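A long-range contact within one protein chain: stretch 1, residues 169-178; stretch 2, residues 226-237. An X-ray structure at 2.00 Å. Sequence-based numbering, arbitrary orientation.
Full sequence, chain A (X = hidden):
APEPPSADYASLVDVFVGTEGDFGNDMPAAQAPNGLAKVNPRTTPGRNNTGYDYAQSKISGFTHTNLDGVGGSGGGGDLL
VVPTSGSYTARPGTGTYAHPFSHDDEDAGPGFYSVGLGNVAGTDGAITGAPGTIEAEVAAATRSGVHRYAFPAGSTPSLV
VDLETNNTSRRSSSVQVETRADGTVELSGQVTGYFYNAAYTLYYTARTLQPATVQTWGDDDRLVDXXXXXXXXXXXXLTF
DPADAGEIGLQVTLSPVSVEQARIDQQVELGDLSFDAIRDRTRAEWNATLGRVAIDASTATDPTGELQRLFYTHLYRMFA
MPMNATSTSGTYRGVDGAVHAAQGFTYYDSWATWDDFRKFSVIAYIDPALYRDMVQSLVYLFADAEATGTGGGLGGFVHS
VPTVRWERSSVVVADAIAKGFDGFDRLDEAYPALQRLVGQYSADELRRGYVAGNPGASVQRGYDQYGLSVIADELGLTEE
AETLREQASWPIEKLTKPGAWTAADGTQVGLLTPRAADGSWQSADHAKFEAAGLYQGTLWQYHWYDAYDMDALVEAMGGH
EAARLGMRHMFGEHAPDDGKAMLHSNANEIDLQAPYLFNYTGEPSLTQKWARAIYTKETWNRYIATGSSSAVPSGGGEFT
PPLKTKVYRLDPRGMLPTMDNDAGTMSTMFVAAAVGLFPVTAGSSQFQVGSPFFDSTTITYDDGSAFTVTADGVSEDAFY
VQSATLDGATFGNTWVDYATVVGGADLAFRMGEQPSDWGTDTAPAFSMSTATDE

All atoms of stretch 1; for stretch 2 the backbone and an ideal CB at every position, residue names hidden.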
ATOM      1  N   SER A 169       7.678 -12.120  13.361  1.00  3.33           N
ATOM      2  CA  SER A 169       7.546 -12.921  14.581  1.00  2.77           C
ATOM      3  C   SER A 169       6.559 -14.055  14.411  1.00  2.78           C
ATOM      4  O   SER A 169       5.379 -13.826  14.125  1.00  2.21           O
ATOM      5  CB  SER A 169       7.123 -12.034  15.774  1.00  2.48           C
ATOM      6  OG  SER A 169       6.890 -12.810  16.940  1.00  2.30           O
ATOM      7  N   ARG A 170       7.069 -15.267  14.587  1.00  2.21           N
ATOM      8  CA  ARG A 170       6.254 -16.463  14.624  1.00  3.20           C
ATOM      9  C   ARG A 170       5.743 -16.657  16.051  1.00  3.11           C
ATOM     10  O   ARG A 170       6.539 -16.704  16.998  1.00  2.98           O
ATOM     11  CB  ARG A 170       7.073 -17.681  14.152  1.00  3.45           C
ATOM     12  CG  ARG A 170       6.538 -19.063  14.566  1.00  2.73           C
ATOM     13  CD  ARG A 170       5.118 -19.372  14.018  1.00  4.41           C
ATOM     14  NE  ARG A 170       5.157 -19.546  12.572  1.00  2.89           N
ATOM     15  CZ  ARG A 170       4.601 -18.720  11.690  1.00  2.98           C
ATOM     16  NH1 ARG A 170       3.881 -17.666  12.076  1.00  4.16           N
ATOM     17  NH2 ARG A 170       4.736 -18.972  10.402  1.00  2.00           N
ATOM     18  N   ARG A 171       4.428 -16.747  16.196  1.00  2.36           N
ATOM     19  CA  ARG A 171       3.810 -16.937  17.524  1.00  2.85           C
ATOM     20  C   ARG A 171       3.447 -18.390  17.800  1.00  2.64           C
ATOM     21  O   ARG A 171       3.772 -18.909  18.862  1.00  2.70           O
ATOM     22  CB  ARG A 171       2.601 -16.002  17.739  1.00  2.39           C
ATOM     23  CG  ARG A 171       2.967 -14.502  17.715  1.00  3.88           C
ATOM     24  CD  ARG A 171       4.029 -14.170  18.780  1.00  4.93           C
ATOM     25  NE  ARG A 171       4.632 -12.839  18.636  1.00  7.90           N
ATOM     26  CZ  ARG A 171       4.099 -11.716  19.122  1.00  9.00           C
ATOM     27  NH1 ARG A 171       2.940 -11.751  19.763  1.00  6.83           N
ATOM     28  NH2 ARG A 171       4.717 -10.549  18.963  1.00  7.40           N
ATOM     29  N   SER A 172       2.782 -19.032  16.844  1.00  2.18           N
ATOM     30  CA  SER A 172       2.474 -20.456  16.938  1.00  2.36           C
ATOM     31  C   SER A 172       2.239 -21.031  15.538  1.00  2.53           C
ATOM     32  O   SER A 172       1.912 -20.291  14.596  1.00  2.00           O
ATOM     33  CB  SER A 172       1.272 -20.718  17.840  1.00  2.33           C
ATOM     34  OG  SER A 172       0.097 -20.146  17.299  1.00  3.72           O
ATOM     35  N   SER A 173       2.419 -22.341  15.406  1.00  2.41           N
ATOM     36  CA  SER A 173       2.139 -23.017  14.145  1.00  3.42           C
ATOM     37  C   SER A 173       1.769 -24.473  14.397  1.00  3.80           C
ATOM     38  O   SER A 173       2.042 -25.010  15.482  1.00  4.55           O
ATOM     39  CB  SER A 173       3.354 -22.939  13.201  1.00  3.32           C
ATOM     40  OG  SER A 173       4.420 -23.740  13.699  1.00  4.99           O
ATOM     41  N   SER A 174       1.125 -25.097  13.408  1.00  4.11           N
ATOM     42  CA  SER A 174       0.812 -26.531  13.475  1.00  4.21           C
ATOM     43  C   SER A 174       0.825 -27.144  12.099  1.00  4.20           C
ATOM     44  O   SER A 174       0.668 -26.452  11.083  1.00  3.42           O
ATOM     45  CB  SER A 174      -0.554 -26.787  14.122  1.00  3.97           C
ATOM     46  OG  SER A 174      -1.596 -26.300  13.279  1.00  2.64           O
ATOM     47  N   VAL A 175       1.001 -28.460  12.075  1.00  4.48           N
ATOM     48  CA  VAL A 175       0.972 -29.208  10.829  1.00  4.87           C
ATOM     49  C   VAL A 175       0.399 -30.603  11.106  1.00  5.58           C
ATOM     50  O   VAL A 175       0.773 -31.252  12.079  1.00  5.67           O
ATOM     51  CB  VAL A 175       2.366 -29.223  10.134  1.00  4.88           C
ATOM     52  CG1 VAL A 175       3.453 -29.842  11.061  1.00  4.21           C
ATOM     53  CG2 VAL A 175       2.296 -29.937   8.757  1.00  4.08           C
ATOM     54  N   GLN A 176      -0.571 -31.003  10.294  1.00  5.95           N
ATOM     55  CA  GLN A 176      -1.104 -32.350  10.310  1.00  7.10           C
ATOM     56  C   GLN A 176      -0.855 -32.932   8.922  1.00  6.89           C
ATOM     57  O   GLN A 176      -1.154 -32.283   7.910  1.00  6.23           O
ATOM     58  CB  GLN A 176      -2.599 -32.296  10.629  1.00  8.08           C
ATOM     59  CG  GLN A 176      -3.301 -33.652  10.709  1.00 11.45           C
ATOM     60  CD  GLN A 176      -2.999 -34.368  12.000  1.00 12.62           C
ATOM     61  OE1 GLN A 176      -3.224 -33.834  13.088  1.00 16.87           O
ATOM     62  NE2 GLN A 176      -2.467 -35.572  11.892  1.00 14.62           N
ATOM     63  N   VAL A 177      -0.311 -34.146   8.887  1.00  6.86           N
ATOM     64  CA  VAL A 177      -0.051 -34.873   7.650  1.00  8.23           C
ATOM     65  C   VAL A 177      -1.117 -35.935   7.331  1.00  8.83           C
ATOM     66  O   VAL A 177      -1.526 -36.685   8.214  1.00  8.73           O
ATOM     67  CB  VAL A 177       1.338 -35.577   7.714  1.00  8.01           C
ATOM     68  CG1 VAL A 177       1.640 -36.284   6.421  1.00  8.69           C
ATOM     69  CG2 VAL A 177       2.410 -34.566   8.003  1.00  8.74           C
ATOM     70  N   GLU A 178      -1.530 -36.007   6.061  1.00 10.10           N
ATOM     71  CA  GLU A 178      -2.438 -37.058   5.551  1.00 10.90           C
ATOM     72  C   GLU A 178      -1.845 -37.653   4.286  1.00 10.71           C
ATOM     73  O   GLU A 178      -1.477 -36.914   3.375  1.00 10.61           O
ATOM     74  CB  GLU A 178      -3.796 -36.464   5.160  1.00 11.62           C
ATOM     75  CG  GLU A 178      -4.795 -36.309   6.281  1.00 15.54           C
ATOM     76  CD  GLU A 178      -5.287 -37.658   6.764  1.00 21.94           C
ATOM     77  OE1 GLU A 178      -5.903 -38.394   5.945  1.00 24.70           O
ATOM     78  OE2 GLU A 178      -5.050 -37.985   7.955  1.00 23.09           O
ATOM     79  N   UNK A 226       6.163 -38.907  13.105  1.00  8.44           N
ATOM     80  CA  UNK A 226       4.828 -38.491  13.582  1.00  8.13           C
ATOM     81  C   UNK A 226       4.116 -37.577  12.597  1.00  7.89           C
ATOM     82  O   UNK A 226       4.740 -36.737  11.948  1.00  8.55           O
ATOM     83  CB  UNK A 226       4.948 -37.781  14.932  1.00  8.13           C
ATOM     84  N   UNK A 227       2.801 -37.724  12.509  1.00  7.99           N
ATOM     85  CA  UNK A 227       2.022 -37.051  11.472  1.00  7.82           C
ATOM     86  C   UNK A 227       1.414 -35.724  11.939  1.00  7.86           C
ATOM     87  O   UNK A 227       0.695 -35.077  11.175  1.00  7.76           O
ATOM     88  CB  UNK A 227       0.907 -37.979  10.987  1.00  7.82           C
ATOM     89  N   UNK A 228       1.676 -35.342  13.196  1.00  7.62           N
ATOM     90  CA  UNK A 228       1.094 -34.117  13.791  1.00  7.30           C
ATOM     91  C   UNK A 228       2.122 -33.356  14.631  1.00  6.93           C
ATOM     92  O   UNK A 228       2.902 -33.963  15.373  1.00  6.79           O
ATOM     93  CB  UNK A 228      -0.116 -34.470  14.658  1.00  7.30           C
ATOM     94  N   UNK A 229       2.126 -32.032  14.495  1.00  5.74           N
ATOM     95  CA  UNK A 229       2.922 -31.165  15.350  1.00  5.21           C
ATOM     96  C   UNK A 229       2.109 -29.930  15.678  1.00  5.10           C
ATOM     97  O   UNK A 229       1.270 -29.501  14.886  1.00  4.77           O
ATOM     98  CB  UNK A 229       4.246 -30.788  14.683  1.00  5.21           C
ATOM     99  N   UNK A 230       2.377 -29.354  16.844  1.00  5.10           N
ATOM    100  CA  UNK A 230       1.683 -28.166  17.295  1.00  5.36           C
ATOM    101  C   UNK A 230       2.578 -27.430  18.291  1.00  5.03           C
ATOM    102  O   UNK A 230       2.869 -27.942  19.362  1.00  4.27           O
ATOM    103  CB  UNK A 230       0.332 -28.521  17.919  1.00  5.36           C
ATOM    104  N   UNK A 231       3.014 -26.228  17.942  1.00  4.15           N
ATOM    105  CA  UNK A 231       3.968 -25.506  18.790  1.00  3.52           C
ATOM    106  C   UNK A 231       4.269 -24.145  18.209  1.00  3.03           C
ATOM    107  O   UNK A 231       3.356 -23.390  17.896  1.00  2.58           O
ATOM    108  CB  UNK A 231       5.263 -26.303  18.956  1.00  3.52           C
ATOM    109  N   UNK A 232       5.555 -23.841  18.070  1.00  3.10           N
ATOM    110  CA  UNK A 232       6.013 -22.563  17.527  1.00  2.62           C
ATOM    111  C   UNK A 232       6.833 -22.822  16.267  1.00  2.98           C
ATOM    112  O   UNK A 232       6.423 -22.434  15.159  1.00  2.65           O
ATOM    113  CB  UNK A 232       6.834 -21.789  18.560  1.00  2.62           C
ATOM    114  N   UNK A 233       7.979 -23.489  16.438  1.00  3.22           N
ATOM    115  CA  UNK A 233       8.792 -23.955  15.307  1.00  3.49           C
ATOM    116  C   UNK A 233       8.336 -25.368  14.945  1.00  4.11           C
ATOM    117  O   UNK A 233       8.681 -26.346  15.639  1.00  4.42           O
ATOM    118  CB  UNK A 233      10.285 -23.929  15.643  1.00  3.49           C
ATOM    119  N   UNK A 234       7.543 -25.481  13.879  1.00  3.91           N
ATOM    120  CA  UNK A 234       7.169 -26.787  13.342  1.00  3.46           C
ATOM    121  C   UNK A 234       7.436 -26.791  11.842  1.00  3.81           C
ATOM    122  O   UNK A 234       7.636 -25.727  11.225  1.00  3.71           O
ATOM    123  CB  UNK A 234       5.703 -27.109  13.638  1.00  3.46           C
ATOM    124  N   UNK A 235       7.451 -27.988  11.262  1.00  3.22           N
ATOM    125  CA  UNK A 235       7.593 -28.138   9.829  1.00  3.13           C
ATOM    126  C   UNK A 235       7.392 -29.549   9.338  1.00  2.98           C
ATOM    127  O   UNK A 235       7.210 -30.477  10.133  1.00  3.54           O
ATOM    128  CB  UNK A 235       8.976 -27.648   9.396  1.00  3.13           C
ATOM    129  N   UNK A 236       7.430 -29.707   8.019  1.00  2.96           N
ATOM    130  CA  UNK A 236       7.340 -31.015   7.377  1.00  3.15           C
ATOM    131  C   UNK A 236       8.308 -31.092   6.199  1.00  3.47           C
ATOM    132  O   UNK A 236       8.608 -30.082   5.561  1.00  3.37           O
ATOM    133  CB  UNK A 236       5.909 -31.290   6.911  1.00  3.15           C
ATOM    134  N   UNK A 237       8.820 -32.290   5.938  1.00  3.37           N
ATOM    135  CA  UNK A 237       9.706 -32.511   4.799  1.00  3.80           C
ATOM    136  C   UNK A 237       9.089 -33.583   3.914  1.00  4.12           C
ATOM    137  O   UNK A 237       8.828 -34.699   4.369  1.00  4.10           O
ATOM    138  CB  UNK A 237      11.110 -32.915   5.254  1.00  3.80           C
TER

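Stretch 1 is largely a β-strand, and the backbone of 228-231 runs antiparallel to it at 174°, so side chains at successive paired positions alternate between the two faces of the sheet.

Position 226 has no atom of stretch 1 near its ideal CB and tolerates almost anything; it is Ala226. At position 227 the backbone does the binding: its O accepts from Val177 N at 2.7 Å. The ideal CB lies 3.9 Å from Val177 O and 4.2 Å from Gln176 NE2, where a small polar residue such as serine, threonine or asparagine would suit. The residue is Thr227, whose OG1 and Gln176 NE2 each lie 2.6 Å from one water, which bridges them.

Position 228 is a non-hydrogen-bonded partner of Gln176, on the same face, with its ideal CB 3.5 Å from Gln176 OE1. The curled glutamine takes up the near space, favouring a small residue. Ala228 fits.

Position 229 pairs with Val175 through two backbone hydrogen bonds. The N of 229 donates to Val175 O at 2.9 Å. In return, Val175 N donates to the O of residue 229. The ideal CB sits 3.8 Å from Val175 CG1, so valine, threonine or any chain with an aliphatic stem would serve. In Gln229 the CB makes that contact, while the amide end leads away.

Position 230, opposite Ser174 and on its face, has its ideal CB 4.3 Å from Ser174 CB; small or polar residues are plausible. Asp230 makes no hydrogen bond to stretch 1.

Position 231 exchanges hydrogen bonds with Ser173: its N to Ser173 O and Ser173 N to its O, both 2.9 Å. Phi/psi of -178/-129 strongly suggests glycine, and Gly231 is found.

At position 232 the ideal CB is 4.2 Å from Arg171 O, a place for a medium aliphatic residue. Val232 sets CG1 3.8 Å from Arg170 CG and CG2 3.7 Å from Arg171 O; its backbone O accepts from Ser173 OG at 2.8 Å.

Position 234 points toward stretch 1, its ideal CB 3.6 Å from Ser173 OG and 4.4 Å from Val175 CG1. Serine or threonine would answer the hydroxyl. Thr234 donates from OG1 to Ser173 OG (2.7 Å), extending the chain that ends on Val232 O.

Position 236 points at Val175 CG2, 4.3 Å from the ideal CB, and suits a small apolar residue: Ala236 makes this contact. Positions 233 and 235 point away and 237 is out of reach, so stretch 1 leaves them open; they are Asp233, Gly235 and Ile237.

Stretch 2, residues 226-237: ATAQDGVDTGAI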
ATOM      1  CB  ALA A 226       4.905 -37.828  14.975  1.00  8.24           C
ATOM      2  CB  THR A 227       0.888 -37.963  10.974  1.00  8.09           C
ATOM      3  OG1 THR A 227       0.168 -38.467  12.111  1.00  6.88           O
ATOM      4  CG2 THR A 227       1.441 -39.134  10.146  1.00  8.46           C
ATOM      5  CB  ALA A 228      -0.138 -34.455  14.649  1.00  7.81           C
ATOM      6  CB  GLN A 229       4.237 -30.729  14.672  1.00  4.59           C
ATOM      7  CG  GLN A 229       5.173 -31.854  14.213  1.00  5.24           C
ATOM      8  CD  GLN A 229       5.908 -32.567  15.353  1.00  3.89           C
ATOM      9  OE1 GLN A 229       5.974 -32.077  16.461  1.00  3.94           O
ATOM     10  NE2 GLN A 229       6.491 -33.717  15.055  1.00  4.42           N
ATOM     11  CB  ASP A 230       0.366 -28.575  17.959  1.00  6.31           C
ATOM     12  CG  ASP A 230      -0.565 -27.406  18.196  1.00  8.20           C
ATOM     13  OD1 ASP A 230      -0.241 -26.262  17.797  1.00  8.99           O
ATOM     14  OD2 ASP A 230      -1.647 -27.653  18.789  1.00 12.10           O
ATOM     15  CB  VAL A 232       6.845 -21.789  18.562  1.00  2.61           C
ATOM     16  CG1 VAL A 232       7.215 -20.416  18.029  1.00  2.00           C
ATOM     17  CG2 VAL A 232       6.062 -21.639  19.851  1.00  2.00           C
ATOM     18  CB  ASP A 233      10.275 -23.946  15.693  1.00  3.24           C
ATOM     19  CG  ASP A 233      11.213 -24.227  14.519  1.00  4.68           C
ATOM     20  OD1 ASP A 233      10.748 -24.609  13.428  1.00  3.73           O
ATOM     21  OD2 ASP A 233      12.446 -24.054  14.698  1.00  6.32           O
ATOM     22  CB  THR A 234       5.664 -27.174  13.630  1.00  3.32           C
ATOM     23  OG1 THR A 234       4.781 -26.313  12.903  1.00  3.57           O
ATOM     24  CG2 THR A 234       5.338 -27.071  15.110  1.00  2.78           C
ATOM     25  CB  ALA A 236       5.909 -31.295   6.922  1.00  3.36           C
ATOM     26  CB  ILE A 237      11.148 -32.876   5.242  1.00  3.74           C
ATOM     27  CG1 ILE A 237      11.681 -31.776   6.201  1.00  3.83           C
ATOM     28  CG2 ILE A 237      12.056 -33.059   4.031  1.00  3.89           C
ATOM     29  CD1 ILE A 237      13.124 -31.937   6.651  1.00  3.22           C
TER
HETATM   30  O   HOH W   1      -1.697 -37.378  13.567  1.00 20.04           O
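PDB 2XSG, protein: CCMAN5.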